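Local coordinates for protein inositol-1-monophosphatase (Thermotoga maritima, PDB 2P3N) that dephosphorylates myo-inositol monophosphates and fructose 1,6-bisphosphate, among other phosphate esters, in a magnesium-dependent hydrolysis carried out by a homotetramer, at residues A[93-98]-A[109-114]; A[58-63]-A[72-77]; A[116-121]-A[128-133]. All blocks are in the same frame, centred on the assembly; numbering follows the deposited sequence.

Interaction 1: residues A[93-98]-A[109-114]; sequences NFSISL and GVVHAP
Four backbone hydrogen bonds tie strand 95-98 to strand 109-113, which runs antiparallel to it at 168°. Ile-96 pairs with His-112 and Leu-98 with Val-110 as hydrogen-bonded pairs, while Ser-97 and Val-111 form the non-hydrogen-bonded pair between them. The bonds are not alike: Leu-98 N meets Val-110 O nearly along its C=O axis at 3.0 Å, whereas Val-110 N reaches Leu-98 O from above the carbonyl plane. Val-110 CG1, placed between its own backbone N and carbonyl carbon, presses tightly on Leu-98 O at 3.1 Å and also touches Leu-98 CB.

The two strands are the arms of the hairpin 95-102/105-113, in the middle of the large mixed sheet of the layered alpha/beta fold of inositol monophosphatases. Ile-96, Leu-98 and Val-110 look toward helix 2-21, and Ser-97 and Val-111 toward helices 177-185 and 199-211. On the latter side Val-111 CG1, anti to the backbone N, rests 3.6 Å from Ser-95 OG, a hydroxyl hydrogen-bonded to Ser-176 OG. On the former, His-112 ND1 and Thr-119 OG1 share a hydrogen bond, which restrains the ring.

Where the pairing ends, Phe-94 crosses Pro-114 obliquely. From CB, its CG is set between the backbone N and the carbonyl carbon (chi1 67°), which turns the ring to the proline. CD1 comes 4.0 Å from Pro-114 CD; CE1 comes closest, 3.7 Å from both Pro-114 CG and CD; and at the tip CZ grazes Pro-114 CB at 4.2 Å. The same ring also meets Trp-22 and stands edge-to-face with Phe-87. On the backbone, Phe-94 O receives a CA-H...O contact from Ala-113 CA at 3.3 Å.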
ATOM      1  N   ASN A  93      -5.582  13.239   1.262  1.00 35.04           N
ATOM      2  CA  ASN A  93      -6.948  13.376   0.747  1.00 33.66           C
ATOM      3  C   ASN A  93      -7.126  14.199  -0.522  1.00 28.97           C
ATOM      4  O   ASN A  93      -7.680  15.298  -0.506  1.00 29.27           O
ATOM      5  CB  ASN A  93      -7.901  13.900   1.831  1.00 35.67           C
ATOM      6  CG  ASN A  93      -8.151  12.878   2.922  1.00 35.87           C
ATOM      7  OD1 ASN A  93      -7.314  12.672   3.801  1.00 41.31           O
ATOM      8  ND2 ASN A  93      -9.295  12.221   2.861  1.00 38.99           N
ATOM      9  N   PHE A  94      -6.646  13.650  -1.626  1.00 28.62           N
ATOM     10  CA  PHE A  94      -6.803  14.289  -2.919  1.00 28.87           C
ATOM     11  C   PHE A  94      -7.090  13.152  -3.891  1.00 31.41           C
ATOM     12  O   PHE A  94      -6.751  11.998  -3.616  1.00 32.52           O
ATOM     13  CB  PHE A  94      -5.544  15.080  -3.303  1.00 21.19           C
ATOM     14  CG  PHE A  94      -4.341  14.236  -3.562  1.00 20.69           C
ATOM     15  CD1 PHE A  94      -4.067  13.769  -4.844  1.00 21.37           C
ATOM     16  CD2 PHE A  94      -3.469  13.918  -2.532  1.00 15.75           C
ATOM     17  CE1 PHE A  94      -2.938  13.000  -5.098  1.00 20.26           C
ATOM     18  CE2 PHE A  94      -2.325  13.141  -2.778  1.00 17.75           C
ATOM     19  CZ  PHE A  94      -2.065  12.684  -4.066  1.00 18.48           C
ATOM     20  N   SER A  95      -7.740  13.465  -5.008  1.00 31.07           N
ATOM     21  CA  SER A  95      -8.084  12.447  -5.984  1.00 26.59           C
ATOM     22  C   SER A  95      -8.202  12.990  -7.399  1.00 28.51           C
ATOM     23  O   SER A  95      -8.101  14.198  -7.633  1.00 28.96           O
ATOM     24  CB  SER A  95      -9.406  11.797  -5.585  1.00 29.39           C
ATOM     25  OG  SER A  95     -10.405  12.775  -5.355  1.00 31.07           O
ATOM     26  N   ILE A  96      -8.394  12.069  -8.341  1.00 27.30           N
ATOM     27  CA  ILE A  96      -8.573  12.401  -9.747  1.00 30.38           C
ATOM     28  C   ILE A  96      -9.982  11.942 -10.061  1.00 28.80           C
ATOM     29  O   ILE A  96     -10.370  10.838  -9.706  1.00 30.91           O
ATOM     30  CB  ILE A  96      -7.623  11.625 -10.671  1.00 24.45           C
ATOM     31  CG1 ILE A  96      -6.174  11.748 -10.193  1.00 21.33           C
ATOM     32  CG2 ILE A  96      -7.724  12.180 -12.076  1.00 29.19           C
ATOM     33  CD1 ILE A  96      -5.186  11.003 -11.116  1.00 19.43           C
ATOM     34  N   SER A  97     -10.755  12.776 -10.731  1.00 32.36           N
ATOM     35  CA  SER A  97     -12.116  12.382 -11.026  1.00 32.50           C
ATOM     36  C   SER A  97     -12.426  12.407 -12.520  1.00 34.25           C
ATOM     37  O   SER A  97     -12.000  13.311 -13.247  1.00 30.18           O
ATOM     38  CB  SER A  97     -13.081  13.280 -10.257  1.00 30.49           C
ATOM     39  OG  SER A  97     -14.360  12.686 -10.169  1.00 46.41           O
ATOM     40  N   LEU A  98     -13.155  11.383 -12.965  1.00 35.12           N
ATOM     41  CA  LEU A  98     -13.556  11.244 -14.362  1.00 38.26           C
ATOM     42  C   LEU A  98     -14.982  10.725 -14.482  1.00 37.94           C
ATOM     43  O   LEU A  98     -15.261   9.579 -14.132  1.00 38.68           O
ATOM     44  CB  LEU A  98     -12.627  10.275 -15.111  1.00 29.47           C
ATOM     45  CG  LEU A  98     -12.909  10.181 -16.617  1.00 24.24           C
ATOM     46  CD1 LEU A  98     -12.669  11.553 -17.260  1.00 33.27           C
ATOM     47  CD2 LEU A  98     -12.006   9.148 -17.267  1.00 24.67           C
ATOM     48  N   GLY A 109     -18.695   6.931 -13.519  1.00 43.69           N
ATOM     49  CA  GLY A 109     -17.944   7.787 -12.624  1.00 40.97           C
ATOM     50  C   GLY A 109     -16.800   7.033 -11.972  1.00 38.01           C
ATOM     51  O   GLY A 109     -16.927   5.863 -11.627  1.00 41.64           O
ATOM     52  N   VAL A 110     -15.662   7.687 -11.824  1.00 34.67           N
ATOM     53  CA  VAL A 110     -14.531   7.050 -11.174  1.00 33.90           C
ATOM     54  C   VAL A 110     -13.735   8.102 -10.416  1.00 33.71           C
ATOM     55  O   VAL A 110     -13.492   9.199 -10.925  1.00 34.44           O
ATOM     56  CB  VAL A 110     -13.639   6.288 -12.191  1.00 35.17           C
ATOM     57  CG1 VAL A 110     -13.485   7.089 -13.450  1.00 51.74           C
ATOM     58  CG2 VAL A 110     -12.281   5.996 -11.578  1.00 31.47           C
ATOM     59  N   VAL A 111     -13.386   7.779  -9.173  1.00 31.60           N
ATOM     60  CA  VAL A 111     -12.609   8.674  -8.313  1.00 31.42           C
ATOM     61  C   VAL A 111     -11.404   7.864  -7.840  1.00 27.24           C
ATOM     62  O   VAL A 111     -11.556   6.747  -7.348  1.00 27.08           O
ATOM     63  CB  VAL A 111     -13.430   9.148  -7.066  1.00 31.92           C
ATOM     64  CG1 VAL A 111     -12.588  10.066  -6.190  1.00 29.61           C
ATOM     65  CG2 VAL A 111     -14.673   9.875  -7.503  1.00 31.06           C
ATOM     66  N   HIS A 112     -10.208   8.411  -8.004  1.00 27.04           N
ATOM     67  CA  HIS A 112      -9.009   7.695  -7.587  1.00 27.53           C
ATOM     68  C   HIS A 112      -8.089   8.511  -6.679  1.00 25.83           C
ATOM     69  O   HIS A 112      -7.415   9.433  -7.133  1.00 24.66           O
ATOM     70  CB  HIS A 112      -8.227   7.202  -8.815  1.00 22.57           C
ATOM     71  CG  HIS A 112      -6.941   6.517  -8.471  1.00 22.73           C
ATOM     72  ND1 HIS A 112      -6.892   5.358  -7.728  1.00 18.81           N
ATOM     73  CD2 HIS A 112      -5.654   6.847  -8.738  1.00 24.12           C
ATOM     74  CE1 HIS A 112      -5.631   5.005  -7.551  1.00 19.40           C
ATOM     75  NE2 HIS A 112      -4.859   5.890  -8.155  1.00 20.50           N
ATOM     76  N   ALA A 113      -8.083   8.161  -5.391  1.00 25.44           N
ATOM     77  CA  ALA A 113      -7.238   8.825  -4.407  1.00 27.53           C
ATOM     78  C   ALA A 113      -5.932   8.054  -4.449  1.00 27.50           C
ATOM     79  O   ALA A 113      -5.821   6.960  -3.897  1.00 27.83           O
ATOM     80  CB  ALA A 113      -7.861   8.741  -3.032  1.00 22.21           C
ATOM     81  N   PRO A 114      -4.920   8.627  -5.110  1.00 33.30           N
ATOM     82  CA  PRO A 114      -3.583   8.038  -5.279  1.00 29.84           C
ATOM     83  C   PRO A 114      -2.828   7.646  -4.010  1.00 29.10           C
ATOM     84  O   PRO A 114      -2.395   6.505  -3.871  1.00 29.80           O
ATOM     85  CB  PRO A 114      -2.833   9.106  -6.084  1.00 33.02           C
ATOM     86  CG  PRO A 114      -3.946   9.889  -6.780  1.00 30.47           C
ATOM     87  CD  PRO A 114      -4.978   9.980  -5.698  1.00 31.47           C
TER

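Interaction 2: residues A[58-63]-A[72-77]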
ATOM      1  N   PRO A  58     -12.130  10.166 -30.083  1.00 46.74           N
ATOM      2  CA  PRO A  58     -11.928  11.216 -31.076  1.00 50.09           C
ATOM      3  C   PRO A  58     -12.923  12.368 -31.121  1.00 51.59           C
ATOM      4  O   PRO A  58     -12.549  13.518 -30.878  1.00 53.27           O
ATOM      5  CB  PRO A  58     -11.884  10.434 -32.379  1.00 45.95           C
ATOM      6  CG  PRO A  58     -11.153   9.230 -31.979  1.00 47.16           C
ATOM      7  CD  PRO A  58     -11.821   8.853 -30.680  1.00 46.10           C
ATOM      8  N   ASP A  59     -14.180  12.081 -31.430  1.00 50.55           N
ATOM      9  CA  ASP A  59     -15.148  13.165 -31.526  1.00 54.50           C
ATOM     10  C   ASP A  59     -16.124  13.259 -30.364  1.00 53.54           C
ATOM     11  O   ASP A  59     -17.342  13.277 -30.555  1.00 56.02           O
ATOM     12  CB  ASP A  59     -15.906  13.099 -32.873  1.00 61.51           C
ATOM     13  CG  ASP A  59     -16.502  11.718 -33.161  1.00 68.90           C
ATOM     14  OD1 ASP A  59     -17.385  11.276 -32.391  1.00 69.25           O
ATOM     15  OD2 ASP A  59     -16.089  11.079 -34.161  1.00 74.84           O
ATOM     16  N   GLU A  60     -15.581  13.315 -29.156  1.00 45.39           N
ATOM     17  CA  GLU A  60     -16.406  13.434 -27.965  1.00 41.07           C
ATOM     18  C   GLU A  60     -15.897  14.648 -27.211  1.00 39.38           C
ATOM     19  O   GLU A  60     -14.735  15.025 -27.359  1.00 37.09           O
ATOM     20  CB  GLU A  60     -16.328  12.144 -27.147  1.00 34.18           C
ATOM     21  CG  GLU A  60     -17.021  11.004 -27.894  1.00 40.01           C
ATOM     22  CD  GLU A  60     -16.996   9.672 -27.174  1.00 41.09           C
ATOM     23  OE1 GLU A  60     -17.262   9.648 -25.953  1.00 43.41           O
ATOM     24  OE2 GLU A  60     -16.731   8.648 -27.843  1.00 38.54           O
ATOM     25  N   ASN A  61     -16.755  15.283 -26.423  1.00 39.18           N
ATOM     26  CA  ASN A  61     -16.332  16.486 -25.721  1.00 38.31           C
ATOM     27  C   ASN A  61     -15.721  16.305 -24.349  1.00 37.20           C
ATOM     28  O   ASN A  61     -15.924  15.288 -23.692  1.00 39.00           O
ATOM     29  CB  ASN A  61     -17.489  17.477 -25.655  1.00 46.80           C
ATOM     30  CG  ASN A  61     -17.833  18.045 -27.018  1.00 53.51           C
ATOM     31  OD1 ASN A  61     -18.475  17.387 -27.836  1.00 65.88           O
ATOM     32  ND2 ASN A  61     -17.379  19.268 -27.278  1.00 51.61           N
ATOM     33  N   ILE A  62     -14.963  17.315 -23.933  1.00 37.17           N
ATOM     34  CA  ILE A  62     -14.285  17.305 -22.649  1.00 35.82           C
ATOM     35  C   ILE A  62     -14.558  18.580 -21.884  1.00 36.95           C
ATOM     36  O   ILE A  62     -14.571  19.669 -22.447  1.00 39.55           O
ATOM     37  CB  ILE A  62     -12.744  17.174 -22.815  1.00 33.10           C
ATOM     38  CG1 ILE A  62     -12.369  15.735 -23.168  1.00 29.97           C
ATOM     39  CG2 ILE A  62     -12.041  17.632 -21.547  1.00 34.24           C
ATOM     40  CD1 ILE A  62     -10.894  15.460 -23.132  1.00 43.00           C
ATOM     41  N   MET A  63     -14.797  18.435 -20.593  1.00 36.39           N
ATOM     42  CA  MET A  63     -15.013  19.581 -19.738  1.00 36.28           C
ATOM     43  C   MET A  63     -14.065  19.288 -18.591  1.00 35.36           C
ATOM     44  O   MET A  63     -14.317  18.405 -17.775  1.00 33.02           O
ATOM     45  CB  MET A  63     -16.453  19.650 -19.237  1.00 34.67           C
ATOM     46  CG  MET A  63     -16.798  20.997 -18.636  1.00 38.55           C
ATOM     47  SD  MET A  63     -17.654  20.861 -17.067  1.00 47.49           S
ATOM     48  CE  MET A  63     -19.199  20.221 -17.648  1.00 54.96           C
ATOM     49  N   GLY A  72     -21.427  18.859 -25.068  1.00 46.78           N
ATOM     50  CA  GLY A  72     -21.739  17.763 -25.964  1.00 47.88           C
ATOM     51  C   GLY A  72     -22.689  16.767 -25.327  1.00 50.52           C
ATOM     52  O   GLY A  72     -22.899  16.779 -24.109  1.00 51.44           O
ATOM     53  N   ASP A  73     -23.277  15.908 -26.155  1.00 51.52           N
ATOM     54  CA  ASP A  73     -24.199  14.892 -25.667  1.00 54.73           C
ATOM     55  C   ASP A  73     -23.375  13.702 -25.221  1.00 50.96           C
ATOM     56  O   ASP A  73     -23.897  12.712 -24.726  1.00 51.08           O
ATOM     57  CB  ASP A  73     -25.209  14.501 -26.763  1.00 61.96           C
ATOM     58  CG  ASP A  73     -24.569  14.349 -28.138  1.00 66.34           C
ATOM     59  OD1 ASP A  73     -25.330  14.221 -29.129  1.00 70.88           O
ATOM     60  OD2 ASP A  73     -23.319  14.355 -28.231  1.00 70.81           O
ATOM     61  N   ARG A  74     -22.069  13.839 -25.408  1.00 49.09           N
ATOM     62  CA  ARG A  74     -21.083  12.838 -25.031  1.00 46.27           C
ATOM     63  C   ARG A  74     -19.933  13.654 -24.468  1.00 42.56           C
ATOM     64  O   ARG A  74     -19.003  14.029 -25.184  1.00 40.26           O
ATOM     65  CB  ARG A  74     -20.662  12.026 -26.262  1.00 39.94           C
ATOM     66  CG  ARG A  74     -21.796  11.143 -26.744  1.00 36.06           C
ATOM     67  CD  ARG A  74     -21.580  10.517 -28.114  1.00 34.94           C
ATOM     68  NE  ARG A  74     -20.593   9.446 -28.116  1.00 35.02           N
ATOM     69  CZ  ARG A  74     -20.723   8.308 -28.795  1.00 31.90           C
ATOM     70  NH1 ARG A  74     -21.810   8.075 -29.524  1.00 30.66           N
ATOM     71  NH2 ARG A  74     -19.751   7.405 -28.764  1.00 39.67           N
ATOM     72  N   LEU A  75     -20.028  13.942 -23.173  1.00 40.70           N
ATOM     73  CA  LEU A  75     -19.039  14.765 -22.490  1.00 40.49           C
ATOM     74  C   LEU A  75     -18.342  14.116 -21.288  1.00 40.91           C
ATOM     75  O   LEU A  75     -18.995  13.613 -20.371  1.00 42.40           O
ATOM     76  CB  LEU A  75     -19.708  16.064 -22.025  1.00 37.92           C
ATOM     77  CG  LEU A  75     -18.832  17.093 -21.305  1.00 38.16           C
ATOM     78  CD1 LEU A  75     -18.155  17.998 -22.328  1.00 32.94           C
ATOM     79  CD2 LEU A  75     -19.686  17.913 -20.345  1.00 30.69           C
ATOM     80  N   TRP A  76     -17.010  14.148 -21.291  1.00 38.82           N
ATOM     81  CA  TRP A  76     -16.218  13.604 -20.190  1.00 35.36           C
ATOM     82  C   TRP A  76     -15.841  14.760 -19.257  1.00 36.09           C
ATOM     83  O   TRP A  76     -15.212  15.733 -19.680  1.00 34.25           O
ATOM     84  CB  TRP A  76     -14.929  12.960 -20.707  1.00 34.06           C
ATOM     85  CG  TRP A  76     -15.101  11.792 -21.640  1.00 36.79           C
ATOM     86  CD1 TRP A  76     -15.452  11.835 -22.963  1.00 34.14           C
ATOM     87  CD2 TRP A  76     -14.848  10.410 -21.339  1.00 39.32           C
ATOM     88  NE1 TRP A  76     -15.422  10.569 -23.506  1.00 32.36           N
ATOM     89  CE2 TRP A  76     -15.056   9.677 -22.532  1.00 35.21           C
ATOM     90  CE3 TRP A  76     -14.464   9.720 -20.176  1.00 37.00           C
ATOM     91  CZ2 TRP A  76     -14.889   8.284 -22.595  1.00 34.89           C
ATOM     92  CZ3 TRP A  76     -14.300   8.329 -20.244  1.00 33.35           C
ATOM     93  CH2 TRP A  76     -14.512   7.632 -21.447  1.00 31.19           C
ATOM     94  N   ILE A  77     -16.221  14.668 -17.989  1.00 36.49           N
ATOM     95  CA  ILE A  77     -15.877  15.734 -17.057  1.00 36.90           C
ATOM     96  C   ILE A  77     -14.678  15.314 -16.213  1.00 37.85           C
ATOM     97  O   ILE A  77     -14.693  14.290 -15.523  1.00 38.03           O
ATOM     98  CB  ILE A  77     -17.067  16.110 -16.173  1.00 32.67           C
ATOM     99  CG1 ILE A  77     -18.285  16.399 -17.063  1.00 30.16           C
ATOM    100  CG2 ILE A  77     -16.717  17.333 -15.354  1.00 26.56           C
ATOM    101  CD1 ILE A  77     -19.494  16.905 -16.319  1.00 33.45           C
TER
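Backbone hydrogen bonds set the parallel pairing of Asn-61, Ile-62 and Met-63 with Leu-75, Trp-76 and Ile-77: Asn-61 N to Arg-74 O, Trp-76 N to Asn-61 O, and Met-63 N to Trp-76 O, the last in the carbonyl plane at 2.9 Å.

Among polar side chains Glu-60 dominates. Its extended chain carries OE1 to Trp-76 NE1 (3.2 Å), which approaches from above the carboxylate plane, while OE2 makes a weak, long salt bridge to Arg-74 NH2 at 3.4 Å. OE1 is also salt-bridged to Arg-3. An alanine here would remove the carboxylate and would probably leave the indole N-H without this acceptor and the two arginines close together with less to offset their like charges.

These are the edge strand 61-64 and its neighbour 74-79 of the large mixed sheet, and the magnesium ligands Glu-65 and Asp-79 lie at their C-terminal ends.

Apolar contacts gather on the face of Met-63, Leu-75 and Ile-77, toward helix 199-211. The bent Met-63 chain places CE 3.6 Å from both Leu-75 CD2 and Ile-77 CD1. On the other face Ile-62 and Trp-76 pack against helix 40-56.

Interaction 3: residues A[116-121]-A[128-133]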
ATOM      1  N   LEU A 116      -3.880   7.017  -1.238  1.00 23.42           N
ATOM      2  CA  LEU A 116      -4.609   6.078  -0.412  1.00 26.64           C
ATOM      3  C   LEU A 116      -4.818   4.748  -1.098  1.00 27.59           C
ATOM      4  O   LEU A 116      -5.175   3.773  -0.449  1.00 24.98           O
ATOM      5  CB  LEU A 116      -5.980   6.657  -0.032  1.00 28.00           C
ATOM      6  CG  LEU A 116      -6.072   7.991   0.715  1.00 26.98           C
ATOM      7  CD1 LEU A 116      -7.537   8.292   1.006  1.00 20.72           C
ATOM      8  CD2 LEU A 116      -5.280   7.931   2.017  1.00 22.44           C
ATOM      9  N   ASN A 117      -4.589   4.717  -2.407  1.00 29.80           N
ATOM     10  CA  ASN A 117      -4.810   3.516  -3.207  1.00 27.40           C
ATOM     11  C   ASN A 117      -6.280   3.101  -3.133  1.00 24.84           C
ATOM     12  O   ASN A 117      -6.617   1.929  -2.995  1.00 22.57           O
ATOM     13  CB  ASN A 117      -3.907   2.377  -2.745  1.00 28.92           C
ATOM     14  CG  ASN A 117      -2.538   2.460  -3.355  1.00 34.15           C
ATOM     15  OD1 ASN A 117      -2.382   2.308  -4.563  1.00 42.64           O
ATOM     16  ND2 ASN A 117      -1.536   2.719  -2.530  1.00 39.61           N
ATOM     17  N   GLU A 118      -7.153   4.092  -3.227  1.00 25.94           N
ATOM     18  CA  GLU A 118      -8.578   3.848  -3.191  1.00 26.49           C
ATOM     19  C   GLU A 118      -9.167   4.251  -4.520  1.00 28.80           C
ATOM     20  O   GLU A 118      -8.990   5.382  -4.967  1.00 31.01           O
ATOM     21  CB  GLU A 118      -9.222   4.667  -2.088  1.00 26.00           C
ATOM     22  CG  GLU A 118      -8.670   4.346  -0.718  1.00 30.38           C
ATOM     23  CD  GLU A 118      -9.379   5.099   0.375  1.00 33.08           C
ATOM     24  OE1 GLU A 118      -9.355   4.604   1.525  1.00 38.08           O
ATOM     25  OE2 GLU A 118      -9.951   6.180   0.084  1.00 32.65           O
ATOM     26  N   THR A 119      -9.848   3.314  -5.164  1.00 28.31           N
ATOM     27  CA  THR A 119     -10.475   3.589  -6.439  1.00 27.24           C
ATOM     28  C   THR A 119     -11.950   3.228  -6.326  1.00 28.25           C
ATOM     29  O   THR A 119     -12.324   2.057  -6.301  1.00 26.02           O
ATOM     30  CB  THR A 119      -9.843   2.780  -7.603  1.00 25.40           C
ATOM     31  OG1 THR A 119      -8.412   2.886  -7.558  1.00 25.40           O
ATOM     32  CG2 THR A 119     -10.319   3.357  -8.949  1.00 20.88           C
ATOM     33  N   LEU A 120     -12.775   4.265  -6.242  1.00 28.94           N
ATOM     34  CA  LEU A 120     -14.210   4.113  -6.138  1.00 27.73           C
ATOM     35  C   LEU A 120     -14.800   4.430  -7.509  1.00 27.71           C
ATOM     36  O   LEU A 120     -14.427   5.419  -8.131  1.00 29.51           O
ATOM     37  CB  LEU A 120     -14.739   5.072  -5.070  1.00 27.39           C
ATOM     38  CG  LEU A 120     -14.047   4.818  -3.727  1.00 27.84           C
ATOM     39  CD1 LEU A 120     -12.857   5.742  -3.603  1.00 33.52           C
ATOM     40  CD2 LEU A 120     -15.006   5.051  -2.575  1.00 30.46           C
ATOM     41  N   TYR A 121     -15.697   3.581  -7.995  1.00 27.41           N
ATOM     42  CA  TYR A 121     -16.307   3.813  -9.300  1.00 26.61           C
ATOM     43  C   TYR A 121     -17.697   3.220  -9.417  1.00 30.05           C
ATOM     44  O   TYR A 121     -18.100   2.375  -8.626  1.00 33.04           O
ATOM     45  CB  TYR A 121     -15.434   3.235 -10.412  1.00 23.51           C
ATOM     46  CG  TYR A 121     -15.058   1.798 -10.187  1.00 22.43           C
ATOM     47  CD1 TYR A 121     -14.004   1.458  -9.341  1.00 24.21           C
ATOM     48  CD2 TYR A 121     -15.791   0.771 -10.773  1.00 25.29           C
ATOM     49  CE1 TYR A 121     -13.690   0.126  -9.082  1.00 25.78           C
ATOM     50  CE2 TYR A 121     -15.489  -0.563 -10.520  1.00 27.86           C
ATOM     51  CZ  TYR A 121     -14.440  -0.877  -9.674  1.00 23.12           C
ATOM     52  OH  TYR A 121     -14.156  -2.192  -9.419  1.00 31.21           O
ATOM     53  N   ALA A 128     -22.174   0.252  -7.411  1.00 31.57           N
ATOM     54  CA  ALA A 128     -20.923   0.889  -7.034  1.00 29.83           C
ATOM     55  C   ALA A 128     -19.857  -0.078  -6.503  1.00 31.53           C
ATOM     56  O   ALA A 128     -20.167  -1.051  -5.813  1.00 33.05           O
ATOM     57  CB  ALA A 128     -21.210   1.971  -6.006  1.00 26.83           C
ATOM     58  N   PHE A 129     -18.599   0.203  -6.828  1.00 27.42           N
ATOM     59  CA  PHE A 129     -17.487  -0.620  -6.380  1.00 27.48           C
ATOM     60  C   PHE A 129     -16.373   0.191  -5.732  1.00 25.37           C
ATOM     61  O   PHE A 129     -16.306   1.405  -5.843  1.00 23.61           O
ATOM     62  CB  PHE A 129     -16.860  -1.400  -7.540  1.00 31.63           C
ATOM     63  CG  PHE A 129     -17.744  -2.463  -8.145  1.00 37.17           C
ATOM     64  CD1 PHE A 129     -18.872  -2.123  -8.884  1.00 38.28           C
ATOM     65  CD2 PHE A 129     -17.387  -3.807  -8.056  1.00 35.11           C
ATOM     66  CE1 PHE A 129     -19.626  -3.107  -9.535  1.00 39.18           C
ATOM     67  CE2 PHE A 129     -18.133  -4.792  -8.702  1.00 37.10           C
ATOM     68  CZ  PHE A 129     -19.254  -4.437  -9.444  1.00 39.05           C
ATOM     69  N   PHE A 130     -15.477  -0.540  -5.082  1.00 32.71           N
ATOM     70  CA  PHE A 130     -14.311  -0.003  -4.384  1.00 28.88           C
ATOM     71  C   PHE A 130     -13.242  -1.068  -4.656  1.00 28.55           C
ATOM     72  O   PHE A 130     -13.366  -2.205  -4.185  1.00 25.70           O
ATOM     73  CB  PHE A 130     -14.598   0.052  -2.883  1.00 24.79           C
ATOM     74  CG  PHE A 130     -13.651   0.905  -2.103  1.00 31.57           C
ATOM     75  CD1 PHE A 130     -12.302   0.953  -2.418  1.00 35.94           C
ATOM     76  CD2 PHE A 130     -14.114   1.664  -1.036  1.00 38.08           C
ATOM     77  CE1 PHE A 130     -11.427   1.748  -1.689  1.00 35.94           C
ATOM     78  CE2 PHE A 130     -13.245   2.464  -0.298  1.00 43.91           C
ATOM     79  CZ  PHE A 130     -11.896   2.506  -0.629  1.00 40.15           C
ATOM     80  N   ASN A 131     -12.216  -0.707  -5.426  1.00 28.25           N
ATOM     81  CA  ASN A 131     -11.129  -1.627  -5.768  1.00 26.08           C
ATOM     82  C   ASN A 131     -11.594  -3.036  -6.132  1.00 26.79           C
ATOM     83  O   ASN A 131     -10.911  -4.023  -5.835  1.00 28.10           O
ATOM     84  CB  ASN A 131     -10.100  -1.716  -4.636  1.00 19.77           C
ATOM     85  CG  ASN A 131      -9.332  -0.429  -4.449  1.00 21.58           C
ATOM     86  OD1 ASN A 131      -9.027   0.268  -5.409  1.00 26.77           O
ATOM     87  ND2 ASN A 131      -9.004  -0.113  -3.210  1.00 23.91           N
ATOM     88  N   GLY A 132     -12.759  -3.126  -6.765  1.00 25.97           N
ATOM     89  CA  GLY A 132     -13.256  -4.416  -7.193  1.00 26.96           C
ATOM     90  C   GLY A 132     -14.419  -4.984  -6.424  1.00 28.53           C
ATOM     91  O   GLY A 132     -15.175  -5.788  -6.954  1.00 30.40           O
ATOM     92  N   GLU A 133     -14.577  -4.585  -5.172  1.00 31.29           N
ATOM     93  CA  GLU A 133     -15.673  -5.120  -4.382  1.00 32.23           C
ATOM     94  C   GLU A 133     -16.852  -4.159  -4.263  1.00 34.05           C
ATOM     95  O   GLU A 133     -16.696  -2.934  -4.345  1.00 35.61           O
ATOM     96  CB  GLU A 133     -15.174  -5.517  -2.990  1.00 29.50           C
ATOM     97  CG  GLU A 133     -14.725  -4.359  -2.128  1.00 29.75           C
ATOM     98  CD  GLU A 133     -14.234  -4.819  -0.778  1.00 30.30           C
ATOM     99  OE1 GLU A 133     -13.190  -5.514  -0.745  1.00 27.17           O
ATOM    100  OE2 GLU A 133     -14.894  -4.491   0.237  1.00 27.89           O
TER
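The Tyr-121 ring lies flat beneath the CB of Phe-129, with its CZ only 3.3 Å from that carbon. Tyr-121 CG takes the crowded position between the backbone N and the carbonyl carbon (chi1 52°), which brings the ring across to the neighbouring strand. Phe-129 CG lies anti to its carbonyl carbon, carrying the ring past the tyrosine; the planes are 7° apart but slid until the rings barely overlap, and the Phe-129 ring is instead engaged in a cation-pi contact with Arg-134. On the opposite face of the sheet Leu-120 and Phe-130 point the same way, and Leu-120 CG sits over the centre of the phenyl ring, a CH-pi contact 4.1 Å from CG to the ring centroid. Glu-118 CB and CG border the same ring at CE1 and CZ, while the carboxylate is held by Tyr-183 and Arg-188.

Past the last bridge, the Asn-131 side-chain amide bonds to the backbone of the facing strand. ND2 gives a hydrogen bond to Asn-117 O at 3.1 Å, in the carbonyl plane, and OD1 accepts a weak one from Thr-119 N. The backbone of Asn-131 adds a straight bond from N to Thr-119 O at 2.9 Å.

Asn-131 and Gly-132 form the corners of a type I' turn, whose ends are locked by the reciprocal Phe-130 and Glu-133 backbone bonds. Glu-133 forms a salt bridge with Arg-12 of a neighbouring subunit, so the turn borders a tetramer interface. The whole is a beta hairpin, 118-123 with 127-130, entered through a G1 beta bulge at Asn-117 and Glu-118 opposite Ala-113 and followed by a tight type I' Asn-Gly turn.

All three contacts belong to one mixed sheet, met in chain order as 2, 1 and 3. Interactions 1 and 2 have centres 19 Å apart yet touch, Leu-98 CD2 packing 3.8 Å from Trp-76 CZ3. Interactions 1 and 3 are closer, with centres 10 Å apart, and are joined by backbone pairing of Val-111 N with Leu-120 O at 2.8 Å. Interactions 2 and 3 do not touch. Interaction 1 lies nearest the metal site: the Ser-97 side chain is about 4 Å from that of the magnesium ligand Asp-79 and about 8 Å from the ion, while that of Ile-77 in interaction 2 is about 10 Å from it; 116-121/128-133 lies toward the subunit interface.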